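Local atomic coordinates of exodeoxyribonuclease III (Methanosarcina mazei, PDB entry 5J8N), a protein that probably cleaves DNA at abasic sites and trims it from 3' ends, as a magnesium-dependent enzyme of the AP/ExoA repair family. Residues S69-E83 with G95-N109. The protein carries 3 engineered substitutions. Residues are numbered along the deposited sequence; the frame is centred on the assembly and turned at random.
Sequences SGVGTFSKNKPIKLE and GRFLRTDYEDFVLLN
Thr73 OG1 is gripped twice between the two sheets. Asn109 ND2 donates to Thr73 OG1 at 3.1 Å, the oxygen lying 22° out of the amide plane. A water lies 2.8 Å from Thr73 OG1, donates to Leu98 O and also bonds Thr100 OG1. Asn109 OD1 is held in turn by Gln37. The Thr73 and Thr100 side chains reach toward each other, tip to tip. Beside this polar cluster, Val71 CG2 packs 3.5 Å from Leu98 CB. Farther along, Tyr102 OH donates to Ser75 OG at 2.8 Å. Ser75 OG in turn donates a hydrogen bond to Asn77 O, which lies at the edge of the Tyr102 ring. Pro79 runs alongside Tyr102. The chain then crosses to the second sheet, where strand 81-83 pairs antiparallel with strand 97-101. Glu83 and Arg99 form a hydrogen-bonded pair there. Arg99 lies extended, CG anti to the backbone N (chi1 170°). Arg99 NE meets Asp101 OD1 at 2.7 Å, and Arg99 NH2 meets Asp101 OD2 at 2.9 Å, a side-on two-nitrogen grip. Glu83 sits over one guanidinium face, its OE1 a long 3.7 Å from Arg99 NH1. Tyr135 of helix 119-141 bonds NH1. A leucine in place of Arg99 would probably leave the Asp101 carboxylate without its mate and free to turn. The contact joins the two layers of the DNase I-like sandwich. Its chemistry implies a division of labour: hydroxyls, an amide and one water satisfy polar atoms between the sheets, while charge pairs, partly covered by helix 119-141, lie on the face of the second sheet that carries Arg99 and Asp101.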
loop_
_atom_site.group_PDB
_atom_site.type_symbol
_atom_site.label_atom_id
_atom_site.label_comp_id
_atom_site.label_asym_id
_atom_site.label_seq_id
_atom_site.Cartn_x
_atom_site.Cartn_y
_atom_site.Cartn_z
ATOM N N SER A 69 -8.411 -1.787 10.316
ATOM C CA SER A 69 -7.979 -0.996 9.179
ATOM C C SER A 69 -7.064 0.147 9.651
ATOM O O SER A 69 -6.262 -0.054 10.565
ATOM C CB SER A 69 -9.241 -0.541 8.425
ATOM O OG SER A 69 -8.879 0.174 7.236
ATOM N N GLY A 70 -7.139 1.331 9.058
ATOM C CA GLY A 70 -6.299 2.480 9.414
ATOM C C GLY A 70 -5.035 2.522 8.594
ATOM O O GLY A 70 -4.391 1.491 8.305
ATOM N N VAL A 71 -4.660 3.730 8.167
ATOM C CA VAL A 71 -3.402 3.924 7.420
ATOM C C VAL A 71 -2.698 5.191 7.890
ATOM O O VAL A 71 -3.340 6.075 8.471
ATOM C CB VAL A 71 -3.600 4.009 5.883
ATOM C CG1 VAL A 71 -4.250 2.767 5.321
ATOM C CG2 VAL A 71 -4.391 5.251 5.464
ATOM N N GLY A 72 -1.379 5.267 7.675
ATOM C CA GLY A 72 -0.658 6.483 8.052
ATOM C C GLY A 72 0.520 6.692 7.113
ATOM O O GLY A 72 1.044 5.742 6.503
ATOM N N THR A 73 0.916 7.947 7.016
ATOM C CA THR A 73 2.041 8.366 6.178
ATOM C C THR A 73 2.933 9.264 6.988
ATOM O O THR A 73 2.516 10.238 7.579
ATOM C CB THR A 73 1.532 9.127 4.949
ATOM O OG1 THR A 73 0.791 8.212 4.156
ATOM C CG2 THR A 73 2.680 9.717 4.108
ATOM N N PHE A 74 4.213 8.904 6.992
ATOM C CA PHE A 74 5.302 9.734 7.520
ATOM C C PHE A 74 6.114 10.314 6.387
ATOM O O PHE A 74 6.436 9.595 5.445
ATOM C CB PHE A 74 6.262 8.884 8.370
ATOM C CG PHE A 74 5.630 8.216 9.546
ATOM C CD1 PHE A 74 4.941 6.994 9.389
ATOM C CD2 PHE A 74 5.761 8.771 10.801
ATOM C CE1 PHE A 74 4.386 6.348 10.510
ATOM C CE2 PHE A 74 5.196 8.156 11.923
ATOM C CZ PHE A 74 4.519 6.931 11.747
ATOM N N SER A 75 6.500 11.584 6.474
ATOM C CA SER A 75 7.367 12.134 5.429
ATOM C C SER A 75 8.269 13.171 6.015
ATOM O O SER A 75 7.913 13.977 6.889
ATOM C CB SER A 75 6.569 12.697 4.212
ATOM O OG SER A 75 5.646 13.664 4.611
ATOM N N LYS A 76 9.476 13.224 5.453
ATOM C CA LYS A 76 10.423 14.249 5.869
ATOM C C LYS A 76 9.960 15.653 5.455
ATOM O O LYS A 76 10.196 16.610 6.194
ATOM C CB LYS A 76 11.833 13.973 5.283
ATOM C CG LYS A 76 12.430 12.680 5.825
ATOM C CD LYS A 76 13.904 12.522 5.388
ATOM C CE LYS A 76 14.486 11.209 5.889
ATOM N NZ LYS A 76 15.972 11.200 5.637
ATOM N N ASN A 77 9.316 15.741 4.295
ATOM C CA ASN A 77 8.761 17.009 3.801
ATOM C C ASN A 77 7.277 17.138 4.172
ATOM O O ASN A 77 6.558 16.142 4.181
ATOM C CB ASN A 77 8.916 17.107 2.287
ATOM C CG ASN A 77 10.376 17.301 1.852
ATOM O OD1 ASN A 77 11.203 17.787 2.611
ATOM N ND2 ASN A 77 10.664 16.914 0.629
ATOM N N LYS A 78 6.845 18.375 4.424
ATOM C CA LYS A 78 5.443 18.623 4.761
ATOM C C LYS A 78 4.617 18.572 3.486
ATOM O O LYS A 78 4.947 19.217 2.515
ATOM C CB LYS A 78 5.260 19.989 5.438
ATOM C CG LYS A 78 3.828 20.170 5.960
ATOM C CD LYS A 78 3.517 21.623 6.312
ATOM C CE LYS A 78 4.346 22.081 7.467
ATOM N NZ LYS A 78 3.812 23.401 7.944
ATOM N N PRO A 79 3.551 17.780 3.501
ATOM C CA PRO A 79 2.655 17.815 2.350
ATOM C C PRO A 79 2.066 19.173 2.096
ATOM O O PRO A 79 1.832 19.934 3.035
ATOM C CB PRO A 79 1.507 16.890 2.749
ATOM C CG PRO A 79 1.998 16.081 3.896
ATOM C CD PRO A 79 3.075 16.877 4.558
ATOM N N ILE A 80 1.752 19.465 0.840
ATOM C CA ILE A 80 1.017 20.681 0.521
ATOM C C ILE A 80 -0.499 20.515 0.582
ATOM O O ILE A 80 -1.215 21.506 0.537
ATOM C CB ILE A 80 1.403 21.247 -0.877
ATOM C CG1 ILE A 80 1.045 20.271 -1.977
ATOM C CG2 ILE A 80 2.920 21.477 -0.961
ATOM C CD1 ILE A 80 1.491 20.823 -3.385
ATOM N N LYS A 81 -0.973 19.281 0.691
ATOM C CA LYS A 81 -2.423 18.971 0.830
ATOM C C LYS A 81 -2.528 17.616 1.483
ATOM O O LYS A 81 -1.725 16.708 1.219
ATOM C CB LYS A 81 -3.116 18.959 -0.548
ATOM C CG LYS A 81 -4.633 18.886 -0.502
ATOM C CD LYS A 81 -5.263 19.061 -1.925
ATOM C CE LYS A 81 -6.425 20.051 -1.846
ATOM N NZ LYS A 81 -7.462 19.642 -0.831
ATOM N N LEU A 82 -3.543 17.506 2.330
ATOM C CA LEU A 82 -3.818 16.306 3.097
ATOM C C LEU A 82 -5.313 16.017 2.940
ATOM O O LEU A 82 -6.121 16.914 3.254
ATOM C CB LEU A 82 -3.451 16.537 4.588
ATOM C CG LEU A 82 -3.957 15.469 5.564
ATOM C CD1 LEU A 82 -3.208 14.161 5.332
ATOM C CD2 LEU A 82 -3.695 16.038 6.942
ATOM N N GLU A 83 -5.666 14.803 2.499
ATOM C CA GLU A 83 -7.077 14.432 2.443
ATOM C C GLU A 83 -7.254 13.019 2.927
ATOM O O GLU A 83 -6.550 12.095 2.474
ATOM C CB GLU A 83 -7.656 14.582 1.018
ATOM C CG GLU A 83 -7.544 15.992 0.528
ATOM C CD GLU A 83 -8.284 16.238 -0.771
ATOM O OE1 GLU A 83 -8.868 15.292 -1.315
ATOM O OE2 GLU A 83 -8.292 17.391 -1.232
ATOM N N GLY A 95 -11.427 4.056 6.971
ATOM C CA GLY A 95 -10.051 4.516 7.223
ATOM C C GLY A 95 -8.992 3.805 6.438
ATOM O O GLY A 95 -7.900 3.478 6.980
ATOM N N ARG A 96 -9.237 3.660 5.136
ATOM C CA ARG A 96 -8.377 2.908 4.244
ATOM C C ARG A 96 -7.576 3.747 3.285
ATOM O O ARG A 96 -6.813 3.180 2.511
ATOM C CB ARG A 96 -9.246 1.963 3.381
ATOM C CG ARG A 96 -9.942 0.897 4.161
ATOM C CD ARG A 96 -10.791 0.063 3.194
ATOM N NE ARG A 96 -11.378 -0.950 4.032
ATOM C CZ ARG A 96 -10.731 -2.013 4.441
ATOM N NH1 ARG A 96 -9.498 -2.245 4.005
ATOM N NH2 ARG A 96 -11.341 -2.883 5.271
ATOM N N PHE A 97 -7.741 5.077 3.296
ATOM C CA PHE A 97 -7.257 5.910 2.207
ATOM C C PHE A 97 -6.740 7.205 2.763
ATOM O O PHE A 97 -7.458 7.946 3.437
ATOM C CB PHE A 97 -8.412 6.152 1.236
ATOM C CG PHE A 97 -8.078 6.974 0.042
ATOM C CD1 PHE A 97 -8.020 8.345 0.123
ATOM C CD2 PHE A 97 -7.871 6.338 -1.200
ATOM C CE1 PHE A 97 -7.761 9.136 -1.075
ATOM C CE2 PHE A 97 -7.632 7.104 -2.360
ATOM C CZ PHE A 97 -7.544 8.473 -2.255
ATOM N N LEU A 98 -5.496 7.488 2.439
ATOM C CA LEU A 98 -4.879 8.754 2.873
ATOM C C LEU A 98 -4.083 9.381 1.748
ATOM O O LEU A 98 -3.120 8.759 1.232
ATOM C CB LEU A 98 -3.995 8.465 4.109
ATOM C CG LEU A 98 -3.233 9.648 4.662
ATOM C CD1 LEU A 98 -4.191 10.622 5.161
ATOM C CD2 LEU A 98 -2.299 9.179 5.810
ATOM N N ARG A 99 -4.471 10.584 1.362
ATOM C CA ARG A 99 -3.804 11.358 0.313
ATOM C C ARG A 99 -2.931 12.427 0.911
ATOM O O ARG A 99 -3.367 13.240 1.751
ATOM C CB ARG A 99 -4.854 11.960 -0.608
ATOM C CG ARG A 99 -4.278 12.968 -1.586
ATOM C CD ARG A 99 -5.350 13.474 -2.525
ATOM N NE ARG A 99 -4.852 14.598 -3.331
ATOM C CZ ARG A 99 -5.600 15.267 -4.161
ATOM N NH1 ARG A 99 -6.843 14.932 -4.366
ATOM N NH2 ARG A 99 -5.063 16.304 -4.804
ATOM N N THR A 100 -1.681 12.475 0.462
ATOM C CA THR A 100 -0.768 13.564 0.792
ATOM C C THR A 100 -0.135 14.045 -0.509
ATOM O O THR A 100 0.503 13.244 -1.204
ATOM C CB THR A 100 0.335 13.100 1.795
ATOM O OG1 THR A 100 0.940 11.910 1.285
ATOM C CG2 THR A 100 -0.260 12.823 3.168
ATOM N N ASP A 101 -0.270 15.323 -0.822
ATOM C CA ASP A 101 0.322 15.884 -2.051
ATOM C C ASP A 101 1.668 16.441 -1.708
ATOM O O ASP A 101 1.806 17.145 -0.690
ATOM C CB ASP A 101 -0.556 16.988 -2.646
ATOM C CG ASP A 101 -1.896 16.473 -3.145
ATOM O OD1 ASP A 101 -2.230 15.288 -2.955
ATOM O OD2 ASP A 101 -2.567 17.272 -3.801
ATOM N N TYR A 102 2.635 16.212 -2.599
ATOM C CA TYR A 102 3.942 16.881 -2.495
ATOM C C TYR A 102 4.165 17.749 -3.722
ATOM O O TYR A 102 3.341 17.754 -4.663
ATOM C CB TYR A 102 5.049 15.843 -2.309
ATOM C CG TYR A 102 4.813 15.062 -1.053
ATOM C CD1 TYR A 102 5.198 15.584 0.197
ATOM C CD2 TYR A 102 4.153 13.835 -1.083
ATOM C CE1 TYR A 102 4.893 14.899 1.385
ATOM C CE2 TYR A 102 3.864 13.134 0.092
ATOM C CZ TYR A 102 4.250 13.674 1.318
ATOM O OH TYR A 102 3.924 13.022 2.491
ATOM N N GLU A 103 5.256 18.537 -3.737
ATOM C CA GLU A 103 5.445 19.430 -4.869
ATOM C C GLU A 103 5.534 18.639 -6.164
ATOM O O GLU A 103 5.051 19.126 -7.173
ATOM C CB GLU A 103 6.716 20.288 -4.718
ATOM C CG GLU A 103 6.717 21.244 -3.537
ATOM C CD GLU A 103 5.733 22.385 -3.689
ATOM O OE1 GLU A 103 5.107 22.511 -4.767
ATOM O OE2 GLU A 103 5.568 23.148 -2.709
ATOM N N ASP A 104 6.098 17.439 -6.122
ATOM C CA ASP A 104 6.374 16.703 -7.355
ATOM C C ASP A 104 5.369 15.609 -7.701
ATOM O O ASP A 104 5.399 15.075 -8.822
ATOM C CB ASP A 104 7.764 16.070 -7.272
ATOM C CG ASP A 104 8.883 17.115 -7.257
ATOM O OD1 ASP A 104 9.006 17.814 -8.277
ATOM O OD2 ASP A 104 9.584 17.184 -6.222
ATOM N N PHE A 105 4.451 15.269 -6.800
ATOM C CA PHE A 105 3.500 14.214 -7.091
ATOM C C PHE A 105 2.471 14.142 -5.999
ATOM O O PHE A 105 2.698 14.654 -4.889
ATOM C CB PHE A 105 4.184 12.822 -7.226
ATOM C CG PHE A 105 4.971 12.382 -5.990
ATOM C CD1 PHE A 105 6.284 12.803 -5.841
ATOM C CD2 PHE A 105 4.390 11.600 -5.013
ATOM C CE1 PHE A 105 7.017 12.422 -4.718
ATOM C CE2 PHE A 105 5.138 11.185 -3.889
ATOM C CZ PHE A 105 6.437 11.599 -3.739
ATOM N N VAL A 106 1.376 13.473 -6.314
ATOM C CA VAL A 106 0.320 13.126 -5.369
ATOM C C VAL A 106 0.539 11.695 -4.864
ATOM O O VAL A 106 0.697 10.795 -5.704
ATOM C CB VAL A 106 -1.050 13.208 -6.027
ATOM C CG1 VAL A 106 -2.161 12.716 -5.099
ATOM C CG2 VAL A 106 -1.343 14.674 -6.502
ATOM N N LEU A 107 0.517 11.482 -3.543
ATOM C CA LEU A 107 0.659 10.157 -2.975
ATOM C C LEU A 107 -0.643 9.666 -2.381
ATOM O O LEU A 107 -1.237 10.347 -1.527
ATOM C CB LEU A 107 1.709 10.174 -1.893
ATOM C CG LEU A 107 1.928 8.865 -1.147
ATOM C CD1 LEU A 107 2.444 7.714 -2.057
ATOM C CD2 LEU A 107 2.961 9.076 -0.005
ATOM N N LEU A 108 -1.089 8.505 -2.836
ATOM C CA LEU A 108 -2.279 7.852 -2.256
ATOM C C LEU A 108 -1.816 6.605 -1.540
ATOM O O LEU A 108 -1.246 5.707 -2.182
ATOM C CB LEU A 108 -3.311 7.488 -3.352
ATOM C CG LEU A 108 -3.709 8.659 -4.291
ATOM C CD1 LEU A 108 -4.744 8.151 -5.294
ATOM C CD2 LEU A 108 -4.199 9.901 -3.517
ATOM N N ASN A 109 -2.070 6.534 -0.242
ATOM C CA ASN A 109 -1.698 5.417 0.599
ATOM C C ASN A 109 -2.971 4.636 0.938
ATOM O O ASN A 109 -3.879 5.216 1.542
ATOM C CB ASN A 109 -1.019 5.975 1.845
ATOM C CG ASN A 109 -0.667 4.893 2.867
ATOM O OD1 ASN A 109 -0.677 3.716 2.515
ATOM N ND2 ASN A 109 -0.287 5.286 4.099
HETATM O O HOH W 1 -0.333 9.392 1.924
#